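Local coordinates for protein KLTH0A00704p (Lachancea thermotolerans, PDB 4J2G) that probably acts in autophagy as Atg13, whose HORMA domain, the part present here, mediates PI 3-kinase recruitment, at residues A[241-246]-A[263-268]; A[127-132]-A[178-183]; A[114-119]-A[225-230]. The protein carries 1 engineered substitution. All coordinates share one frame; numbering follows the deposited sequence.

Contact 1 of 3, residues A[241-246]-A[263-268]; sequences HLEQRK and YRKDCD
Tyr263 CG lies between its own backbone N and carbonyl carbon (chi1 58°), whereas Glu243 CG is anti to its backbone N (chi1 -173°); with these starts the two side chains run side by side over one face of the sheet. Glu243 CB stands over a face of the tyrosine ring, displaced toward the rim, in a CH-pi contact 3.9 Å from the Tyr263 centroid. Farther out, Glu243 CG reaches Tyr263 OH at 3.3 Å. That hydroxyl sits over the centre of the Arg245 guanidinium, Tyr263 OH to Arg245 CZ being 3.4 Å, and the guanidinium plane is turned 87° from the ring. Arg245 CG touches the ring at its edge, while Arg245 NH2 forms a salt bridge with Glu243 OE2 (3.3 Å). The Lys265 chain packs on the other oxygen through its CE, 3.0 Å from Glu243 OE1; Lys265 NZ is hydrogen-bonded to Ala240 O and, at 4.2 Å from Glu243 OE1, is too far for a salt bridge. Beneath these groups Glu243 and Tyr263 form a hydrogen-bonded pair of the antiparallel hairpin 242-252/255-264, the bond from Glu243 N to Tyr263 O measuring 2.9 Å. The adjoining non-hydrogen-bonded pair, Leu242 and Arg264, faces the other way, and Leu242 CD2 packs 3.6 Å from Arg264 CA. At the hairpin's open end His241 O accepts Lys265 N and a water, which also binds Asp266 N and OD2. Flanked by the Arg245 salt bridge and the nearby Lys265 ammonium, the Glu243 carboxylate is probably kept ionised.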
loop_
_atom_site.group_PDB
_atom_site.type_symbol
_atom_site.label_atom_id
_atom_site.label_comp_id
_atom_site.label_asym_id
_atom_site.label_seq_id
_atom_site.Cartn_x
_atom_site.Cartn_y
_atom_site.Cartn_z
ATOM N N HIS A 241 2.352 16.180 3.179
ATOM C CA HIS A 241 3.414 15.242 2.839
ATOM C C HIS A 241 2.877 13.931 2.160
ATOM O O HIS A 241 3.687 13.107 1.690
ATOM C CB HIS A 241 4.343 14.914 4.049
ATOM C CG HIS A 241 3.674 14.117 5.134
ATOM N ND1 HIS A 241 2.681 14.643 5.946
ATOM C CD2 HIS A 241 3.870 12.843 5.565
ATOM C CE1 HIS A 241 2.285 13.726 6.821
ATOM N NE2 HIS A 241 2.977 12.620 6.606
ATOM N N LEU A 242 1.549 13.723 2.092
ATOM C CA LEU A 242 1.017 12.418 1.560
ATOM C C LEU A 242 0.249 12.678 0.251
ATOM O O LEU A 242 -0.187 13.784 0.002
ATOM C CB LEU A 242 0.047 11.776 2.528
ATOM C CG LEU A 242 0.619 11.322 3.874
ATOM C CD1 LEU A 242 -0.515 10.741 4.746
ATOM C CD2 LEU A 242 1.805 10.327 3.759
ATOM N N GLU A 243 0.067 11.671 -0.593
ATOM C CA GLU A 243 -0.683 11.902 -1.830
ATOM C C GLU A 243 -1.630 10.691 -1.955
ATOM O O GLU A 243 -1.408 9.685 -1.294
ATOM C CB GLU A 243 0.278 11.894 -2.979
ATOM C CG GLU A 243 -0.313 12.292 -4.298
ATOM C CD GLU A 243 0.035 13.718 -4.698
ATOM O OE1 GLU A 243 1.205 14.135 -4.459
ATOM O OE2 GLU A 243 -0.859 14.419 -5.262
ATOM N N GLN A 244 -2.654 10.771 -2.805
ATOM C CA GLN A 244 -3.604 9.706 -2.949
ATOM C C GLN A 244 -3.866 9.504 -4.395
ATOM O O GLN A 244 -3.986 10.480 -5.078
ATOM C CB GLN A 244 -4.963 10.046 -2.311
ATOM C CG GLN A 244 -5.937 8.808 -2.354
ATOM C CD GLN A 244 -7.304 9.138 -1.790
ATOM O OE1 GLN A 244 -7.994 10.036 -2.323
ATOM N NE2 GLN A 244 -7.731 8.408 -0.719
ATOM N N ARG A 245 -3.997 8.250 -4.837
ATOM C CA ARG A 245 -4.446 7.910 -6.235
ATOM C C ARG A 245 -5.609 6.982 -6.115
ATOM O O ARG A 245 -5.621 6.154 -5.193
ATOM C CB ARG A 245 -3.356 7.180 -7.103
ATOM C CG ARG A 245 -2.213 8.076 -7.477
ATOM C CD ARG A 245 -2.683 9.151 -8.445
ATOM N NE ARG A 245 -2.269 10.478 -7.959
ATOM C CZ ARG A 245 -1.122 11.080 -8.278
ATOM N NH1 ARG A 245 -0.261 10.487 -9.109
ATOM N NH2 ARG A 245 -0.829 12.271 -7.765
ATOM N N LYS A 246 -6.575 7.060 -7.047
ATOM C CA LYS A 246 -7.732 6.180 -6.977
ATOM C C LYS A 246 -8.006 5.722 -8.393
ATOM O O LYS A 246 -7.922 6.492 -9.306
ATOM C CB LYS A 246 -8.955 6.925 -6.578
ATOM C CG LYS A 246 -9.088 7.494 -5.219
ATOM C CD LYS A 246 -10.503 8.033 -5.250
ATOM C CE LYS A 246 -10.909 8.758 -4.002
ATOM N NZ LYS A 246 -11.238 10.098 -4.515
ATOM N N TYR A 263 0.102 7.433 -0.176
ATOM C CA TYR A 263 1.521 7.215 -0.085
ATOM C C TYR A 263 2.332 8.463 0.318
ATOM O O TYR A 263 2.008 9.560 -0.037
ATOM C CB TYR A 263 2.056 6.615 -1.371
ATOM C CG TYR A 263 1.791 7.473 -2.586
ATOM C CD1 TYR A 263 0.585 7.331 -3.311
ATOM C CD2 TYR A 263 2.717 8.372 -3.035
ATOM C CE1 TYR A 263 0.327 8.108 -4.431
ATOM C CE2 TYR A 263 2.491 9.159 -4.185
ATOM C CZ TYR A 263 1.302 9.000 -4.889
ATOM O OH TYR A 263 1.069 9.797 -5.981
ATOM N N ARG A 264 3.379 8.267 1.103
ATOM C CA ARG A 264 4.351 9.313 1.375
ATOM C C ARG A 264 5.023 9.769 0.059
ATOM O O ARG A 264 5.633 8.957 -0.632
ATOM C CB ARG A 264 5.366 8.679 2.358
ATOM C CG ARG A 264 6.298 9.674 2.987
ATOM C CD ARG A 264 7.349 8.967 3.885
ATOM N NE ARG A 264 6.726 8.268 4.994
ATOM C CZ ARG A 264 6.219 8.848 6.101
ATOM N NH1 ARG A 264 6.225 10.148 6.285
ATOM N NH2 ARG A 264 5.688 8.094 7.044
ATOM N N LYS A 265 4.843 11.043 -0.324
ATOM C CA LYS A 265 5.521 11.684 -1.479
ATOM C C LYS A 265 7.031 11.532 -1.572
ATOM O O LYS A 265 7.576 11.395 -2.652
ATOM C CB LYS A 265 5.244 13.200 -1.506
ATOM C CG LYS A 265 3.782 13.614 -1.790
ATOM C CD LYS A 265 3.570 15.077 -1.402
ATOM C CE LYS A 265 2.410 15.672 -2.149
ATOM N NZ LYS A 265 2.168 17.027 -1.599
ATOM N N ASP A 266 7.724 11.599 -0.437
ATOM C CA ASP A 266 9.158 11.477 -0.473
ATOM C C ASP A 266 9.649 10.121 0.099
ATOM O O ASP A 266 9.326 9.764 1.242
ATOM C CB ASP A 266 9.685 12.607 0.407
ATOM C CG ASP A 266 9.212 13.941 -0.044
ATOM O OD1 ASP A 266 9.992 14.548 -0.828
ATOM O OD2 ASP A 266 8.102 14.389 0.390
ATOM N N CYS A 267 10.497 9.419 -0.648
ATOM C CA CYS A 267 11.059 8.149 -0.199
ATOM C C CYS A 267 12.572 8.125 -0.440
ATOM O O CYS A 267 13.174 7.081 -0.520
ATOM C CB CYS A 267 10.454 7.006 -1.017
ATOM S SG CYS A 267 8.718 6.701 -0.716
ATOM N N ASP A 268 13.205 9.274 -0.605
ATOM C CA ASP A 268 14.637 9.199 -0.866
ATOM C C ASP A 268 15.347 9.067 0.507
ATOM O O ASP A 268 15.881 10.021 0.959
ATOM C CB ASP A 268 15.077 10.449 -1.641
ATOM C CG ASP A 268 16.562 10.405 -2.061
ATOM O OD1 ASP A 268 17.207 9.357 -1.998
ATOM O OD2 ASP A 268 17.085 11.441 -2.468
HETATM O O HOH W 1 6.487 12.942 1.746
#

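Contact 2 of 3, residues A[127-132]-A[178-183]; sequences IMLERW and LPASEL. With SO4 (sulfate ion), chain C.
Glu130 OE1 is gripped by two groups: Trp132 NE1, at 3.1 Å with a nearly straight N-H...O angle of 171°, and the hydroxyl of Thr93 on the neighbouring strand. The indole nitrogen comes from well above the plane of the Glu130 carboxylate, while the oxygen lies close to the plane of the Trp132 ring. Beyond CG the glutamate chain is extended, CD anti to CA (chi2 173°), which brings the carboxylate carbon out toward the helix. Glu130 OE2 accepts water 2 at 2.6 Å, and that water takes the amide of Ala180 N at 2.9 Å, bridging a buried carboxylate to the first turn of helix 179-187. The partial positive charge of this helix start would probably favour the ionised acid. Leu178 CD1 borders the same oxygen, 3.4 Å from Glu130 OE2, and also meets the tryptophan tip to tip, Leu178 CD1 to Trp132 CZ2 being 3.7 Å. Leu129 and Glu130 together face Thr93 in a classic beta bulge, and the CB atoms of both are directed at the helix. This is the helix-on-sheet layer of the HORMA fold: helix 179-187 lies against the five-stranded antiparallel sheet, the axes of segments 179-183 and 127-132 approach to 9.2 Å with their N-to-C directions 133° apart, and helix 158-177 packs on Trp132. Farther along, Leu129 CD1 meets Leu183 CD2 at 4.2 Å and also borders the methyl of Ala180. Arg131 points away from the helix and holds a sulfate ion, probably from the crystallisation liquor, at the edge of its guanidinium. Its shortest bond there, Arg131 NH2 to sulfate O4, is 2.7 Å; the amides of Leu221 and Ser222 bind the same ion, and Glu92 forms a salt bridge with NH2.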
loop_
_atom_site.group_PDB
_atom_site.type_symbol
_atom_site.label_atom_id
_atom_site.label_comp_id
_atom_site.label_asym_id
_atom_site.label_seq_id
_atom_site.Cartn_x
_atom_site.Cartn_y
_atom_site.Cartn_z
ATOM N N ILE A 127 9.139 2.312 8.749
ATOM C CA ILE A 127 8.552 3.569 8.284
ATOM C C ILE A 127 7.538 3.217 7.241
ATOM O O ILE A 127 7.898 2.614 6.213
ATOM C CB ILE A 127 9.624 4.481 7.684
ATOM C CG1 ILE A 127 10.663 4.791 8.757
ATOM C CG2 ILE A 127 9.045 5.756 6.992
ATOM C CD1 ILE A 127 12.010 5.211 8.193
HETATM N N MSE A 128 6.282 3.598 7.480
HETATM C CA MSE A 128 5.188 3.374 6.533
HETATM C C MSE A 128 5.418 4.159 5.277
HETATM O O MSE A 128 5.826 5.306 5.336
HETATM C CB MSE A 128 3.941 3.931 7.185
HETATM C CG MSE A 128 3.266 2.893 8.024
HETATM SE SE MSE A 128 2.782 1.218 7.153
HETATM C CE MSE A 128 1.458 2.151 6.041
ATOM N N LEU A 129 5.138 3.561 4.114
ATOM C CA LEU A 129 5.345 4.273 2.897
ATOM C C LEU A 129 4.056 4.357 2.035
ATOM O O LEU A 129 3.867 5.328 1.321
ATOM C CB LEU A 129 6.450 3.530 2.091
ATOM C CG LEU A 129 7.840 3.333 2.725
ATOM C CD1 LEU A 129 8.723 2.427 1.921
ATOM C CD2 LEU A 129 8.513 4.668 2.975
ATOM N N GLU A 130 3.250 3.306 2.038
ATOM C CA GLU A 130 2.059 3.266 1.208
ATOM C C GLU A 130 0.998 2.515 1.953
ATOM O O GLU A 130 1.304 1.545 2.674
ATOM C CB GLU A 130 2.254 2.454 -0.079
ATOM C CG GLU A 130 3.434 2.838 -0.946
ATOM C CD GLU A 130 3.646 1.837 -2.138
ATOM O OE1 GLU A 130 3.397 0.561 -2.052
ATOM O OE2 GLU A 130 4.108 2.353 -3.170
ATOM N N ARG A 131 -0.249 2.901 1.732
ATOM C CA ARG A 131 -1.332 2.040 2.239
ATOM C C ARG A 131 -2.413 1.919 1.192
ATOM O O ARG A 131 -3.004 2.915 0.824
ATOM C CB ARG A 131 -1.908 2.544 3.545
ATOM C CG ARG A 131 -2.901 1.576 4.212
ATOM C CD ARG A 131 -3.425 2.204 5.528
ATOM N NE ARG A 131 -2.469 2.060 6.638
ATOM C CZ ARG A 131 -1.995 3.062 7.392
ATOM N NH1 ARG A 131 -2.359 4.316 7.191
ATOM N NH2 ARG A 131 -1.158 2.793 8.390
ATOM N N TRP A 132 -2.656 0.691 0.753
ATOM C CA TRP A 132 -3.612 0.397 -0.351
ATOM C C TRP A 132 -4.875 -0.104 0.295
ATOM O O TRP A 132 -4.847 -0.727 1.364
ATOM C CB TRP A 132 -3.068 -0.745 -1.221
ATOM C CG TRP A 132 -1.828 -0.440 -1.963
ATOM C CD1 TRP A 132 -0.514 -0.475 -1.461
ATOM C CD2 TRP A 132 -1.722 -0.082 -3.331
ATOM N NE1 TRP A 132 0.353 -0.111 -2.443
ATOM C CE2 TRP A 132 -0.338 0.084 -3.613
ATOM C CE3 TRP A 132 -2.668 0.124 -4.368
ATOM C CZ2 TRP A 132 0.145 0.433 -4.882
ATOM C CZ3 TRP A 132 -2.203 0.469 -5.603
ATOM C CH2 TRP A 132 -0.787 0.642 -5.864
ATOM N N LEU A 178 5.182 4.295 -8.354
ATOM C CA LEU A 178 5.129 5.068 -7.137
ATOM C C LEU A 178 6.533 5.325 -6.569
ATOM O O LEU A 178 7.425 4.613 -6.871
ATOM C CB LEU A 178 4.276 4.338 -6.119
ATOM C CG LEU A 178 2.807 4.364 -6.600
ATOM C CD1 LEU A 178 2.047 3.529 -5.611
ATOM C CD2 LEU A 178 2.196 5.761 -6.711
ATOM N N PRO A 179 6.694 6.345 -5.749
ATOM C CA PRO A 179 7.976 6.677 -5.071
ATOM C C PRO A 179 8.637 5.533 -4.341
ATOM O O PRO A 179 9.878 5.487 -4.299
ATOM C CB PRO A 179 7.541 7.724 -4.025
ATOM C CG PRO A 179 6.403 8.423 -4.683
ATOM C CD PRO A 179 5.612 7.283 -5.355
ATOM N N ALA A 180 7.868 4.629 -3.733
ATOM C CA ALA A 180 8.525 3.500 -3.021
ATOM C C ALA A 180 9.214 2.561 -4.010
ATOM O O ALA A 180 10.162 1.845 -3.585
ATOM C CB ALA A 180 7.551 2.711 -2.183
ATOM N N SER A 181 8.730 2.519 -5.288
ATOM C CA SER A 181 9.382 1.663 -6.316
ATOM C C SER A 181 10.746 2.232 -6.641
ATOM O O SER A 181 11.703 1.489 -6.881
ATOM C CB SER A 181 8.573 1.582 -7.653
ATOM O OG SER A 181 7.340 0.980 -7.381
ATOM N N GLU A 182 10.833 3.556 -6.595
ATOM C CA GLU A 182 12.089 4.239 -6.877
ATOM C C GLU A 182 13.076 3.877 -5.729
ATOM O O GLU A 182 14.199 3.472 -5.959
ATOM C CB GLU A 182 11.779 5.739 -7.132
ATOM C CG GLU A 182 12.912 6.730 -6.943
ATOM C CD GLU A 182 14.127 6.448 -7.804
ATOM O OE1 GLU A 182 15.176 6.057 -7.242
ATOM O OE2 GLU A 182 14.043 6.623 -9.041
ATOM N N LEU A 183 12.588 3.830 -4.496
ATOM C CA LEU A 183 13.412 3.330 -3.360
ATOM C C LEU A 183 13.789 1.845 -3.528
ATOM O O LEU A 183 14.935 1.471 -3.261
ATOM C CB LEU A 183 12.707 3.532 -2.004
ATOM C CG LEU A 183 13.476 2.909 -0.798
ATOM C CD1 LEU A 183 14.811 3.609 -0.593
ATOM C CD2 LEU A 183 12.639 3.094 0.464
HETATM S S SO4 C . -0.680 5.899 10.155
HETATM O O1 SO4 C . -2.054 6.103 9.746
HETATM O O2 SO4 C . -0.190 7.273 10.325
HETATM O O3 SO4 C . -0.376 5.182 11.415
HETATM O O4 SO4 C . -0.033 5.087 9.104
HETATM O O HOH W 2 5.007 4.798 -3.036
#

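Contact 3 of 3, residues A[114-119]-A[225-230]; sequences NPWNVC and LIATYS
Trp116 of the strand and Ile226 of the loop come within 6.4 Å at their CA atoms without a hydrogen bond between the segments, and a type I turn from Ile226 to Tyr229 folds the loop over the indole. The Trp116 side chain leaves the strand with CG anti to the carbonyl carbon (chi1 -63°), beside the backbone N. One face of its ring is laid against loop backbone: Ile226 CA stands over the six-membered ring in a CH-pi contact, 4.0 Å from the Trp116 centroid and 17° off the normal. Ala227 N is over the same face, 3.4 Å from Trp116 CZ3, and Ala227 CB comes to 3.8 Å of that carbon. The Ile226 side chain crosses the indole at about a right angle, CG1 near Trp116 CD1 and CG2 near Trp116 CE2, while Thr228 CG2 approaches Trp116 CZ2 at 4.0 Å. Close to the strand, Leu225 O lies 3.7 Å from Trp116 CB. The one polar atom of the indole, NE1, is hydrogen-bonded to Asp110 in the turn of its own hairpin, which helps to fix the rotation of the ring. A second, apolar touch two residues on joins Val118 CG1 to Leu225 CD2, 4.0 Å apart. Val118 and Cys119 form a classic beta bulge opposite Val106. Ile226 also packs on Leu108, so the loop touches both strands of the hairpin 105-109/115-120. That hairpin, joined by the C-terminal strand 268-271, makes a small antiparallel sheet beside the main one in this HORMA domain, the fold also found in Mad2.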
loop_
_atom_site.group_PDB
_atom_site.type_symbol
_atom_site.label_atom_id
_atom_site.label_comp_id
_atom_site.label_asym_id
_atom_site.label_seq_id
_atom_site.Cartn_x
_atom_site.Cartn_y
_atom_site.Cartn_z
ATOM N N ASN A 114 17.664 18.196 0.239
ATOM C CA ASN A 114 18.136 18.441 1.635
ATOM C C ASN A 114 17.688 17.350 2.631
ATOM O O ASN A 114 16.538 16.958 2.628
ATOM C CB ASN A 114 17.713 19.858 2.088
ATOM C CG ASN A 114 18.373 20.952 1.228
ATOM O OD1 ASN A 114 19.560 20.870 0.925
ATOM N ND2 ASN A 114 17.602 21.924 0.775
ATOM N N PRO A 115 18.583 16.924 3.538
ATOM C CA PRO A 115 18.407 15.885 4.553
ATOM C C PRO A 115 17.669 16.278 5.781
ATOM O O PRO A 115 17.836 17.380 6.280
ATOM C CB PRO A 115 19.856 15.509 4.950
ATOM C CG PRO A 115 20.626 16.779 4.756
ATOM C CD PRO A 115 19.946 17.508 3.580
ATOM N N TRP A 116 16.878 15.338 6.287
ATOM C CA TRP A 116 16.061 15.505 7.466
ATOM C C TRP A 116 16.277 14.264 8.248
ATOM O O TRP A 116 16.312 13.178 7.673
ATOM C CB TRP A 116 14.557 15.652 7.143
ATOM C CG TRP A 116 14.262 16.913 6.310
ATOM C CD1 TRP A 116 14.548 17.076 5.026
ATOM C CD2 TRP A 116 13.711 18.169 6.763
ATOM N NE1 TRP A 116 14.195 18.321 4.597
ATOM C CE2 TRP A 116 13.705 19.030 5.660
ATOM C CE3 TRP A 116 13.343 18.679 8.029
ATOM C CZ2 TRP A 116 13.260 20.358 5.732
ATOM C CZ3 TRP A 116 12.872 19.970 8.110
ATOM C CH2 TRP A 116 12.832 20.804 6.964
ATOM N N ASN A 117 16.413 14.411 9.557
ATOM C CA ASN A 117 16.555 13.247 10.398
ATOM C C ASN A 117 15.251 12.565 10.584
ATOM O O ASN A 117 14.225 13.228 10.778
ATOM C CB ASN A 117 17.032 13.655 11.802
ATOM C CG ASN A 117 18.532 13.674 11.933
ATOM O OD1 ASN A 117 19.272 13.505 10.966
ATOM N ND2 ASN A 117 18.992 13.880 13.153
ATOM N N VAL A 118 15.304 11.227 10.628
ATOM C CA VAL A 118 14.123 10.401 10.876
ATOM C C VAL A 118 14.215 9.622 12.192
ATOM O O VAL A 118 13.364 9.778 13.054
ATOM C CB VAL A 118 13.856 9.402 9.717
ATOM C CG1 VAL A 118 12.548 8.667 9.956
ATOM C CG2 VAL A 118 13.863 10.137 8.386
ATOM N N CYS A 119 15.196 8.746 12.334
ATOM C CA CYS A 119 15.330 7.980 13.582
ATOM C C CYS A 119 16.665 7.277 13.669
ATOM O O CYS A 119 17.377 7.183 12.681
ATOM C CB CYS A 119 14.191 6.978 13.733
ATOM S SG CYS A 119 13.943 5.871 12.297
ATOM N N LEU A 225 7.948 14.259 7.776
ATOM C CA LEU A 225 9.292 14.105 8.369
ATOM C C LEU A 225 10.098 15.346 8.014
ATOM O O LEU A 225 11.121 15.647 8.611
ATOM C CB LEU A 225 9.943 12.860 7.757
ATOM C CG LEU A 225 9.233 11.604 8.274
ATOM C CD1 LEU A 225 9.603 10.395 7.403
ATOM C CD2 LEU A 225 9.581 11.393 9.768
ATOM N N ILE A 226 9.570 16.027 7.008
ATOM C CA ILE A 226 10.005 17.214 6.368
ATOM C C ILE A 226 9.039 18.294 6.826
ATOM O O ILE A 226 7.867 18.319 6.393
ATOM C CB ILE A 226 9.810 17.000 4.844
ATOM C CG1 ILE A 226 10.702 15.832 4.388
ATOM C CG2 ILE A 226 10.012 18.300 4.049
ATOM C CD1 ILE A 226 10.422 15.338 2.945
ATOM N N ALA A 227 9.551 19.208 7.663
ATOM C CA ALA A 227 8.756 20.250 8.327
ATOM C C ALA A 227 8.388 21.394 7.397
ATOM O O ALA A 227 7.585 22.241 7.761
ATOM C CB ALA A 227 9.462 20.776 9.601
ATOM N N THR A 228 8.934 21.438 6.188
ATOM C CA THR A 228 8.436 22.448 5.221
ATOM C C THR A 228 7.010 22.212 4.696
ATOM O O THR A 228 6.443 23.075 4.057
ATOM C CB THR A 228 9.321 22.609 3.981
ATOM O OG1 THR A 228 9.465 21.345 3.353
ATOM C CG2 THR A 228 10.678 23.115 4.335
ATOM N N TYR A 229 6.439 21.042 4.925
ATOM C CA TYR A 229 5.092 20.781 4.445
ATOM C C TYR A 229 4.067 21.535 5.239
ATOM O O TYR A 229 4.065 21.484 6.474
ATOM C CB TYR A 229 4.795 19.271 4.521
ATOM C CG TYR A 229 5.310 18.578 3.298
ATOM C CD1 TYR A 229 4.739 18.844 2.045
ATOM C CD2 TYR A 229 6.376 17.674 3.364
ATOM C CE1 TYR A 229 5.243 18.219 0.895
ATOM C CE2 TYR A 229 6.870 17.028 2.225
ATOM C CZ TYR A 229 6.269 17.270 1.005
ATOM O OH TYR A 229 6.732 16.619 -0.125
ATOM N N SER A 230 3.163 22.202 4.534
ATOM C CA SER A 230 2.070 22.885 5.203
ATOM C C SER A 230 0.659 22.351 4.803
ATOM O O SER A 230 0.203 22.438 3.624
ATOM C CB SER A 230 2.203 24.385 4.953
ATOM O OG SER A 230 1.856 25.087 6.130
#

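In the fold
Contacts 1 and 2 are centred about 7 Å apart and share the main sheet, where strands 255-264 and 126-136 are neighbours: Arg264 N bonds to Leu129 O at 3.0 Å, and Arg264 NE to Met128 O at 3.1 Å. Cys267 SG also packs on Pro179. Contact 3, at the surface about 14 Å from contact 1 between centres, is tied to it by Tyr229 OH and Asp266 OD2, 2.7 Å apart, and by Tyr229 packing on His241. Its centre lies about 17 Å from that of contact 2, yet Ile127 CD1 still touches Val118 CG1 at 3.9 Å. Leu221 links the sulfate of contact 2 to contact 1: its amide binds the ion and its carbonyl accepts His241 NE2.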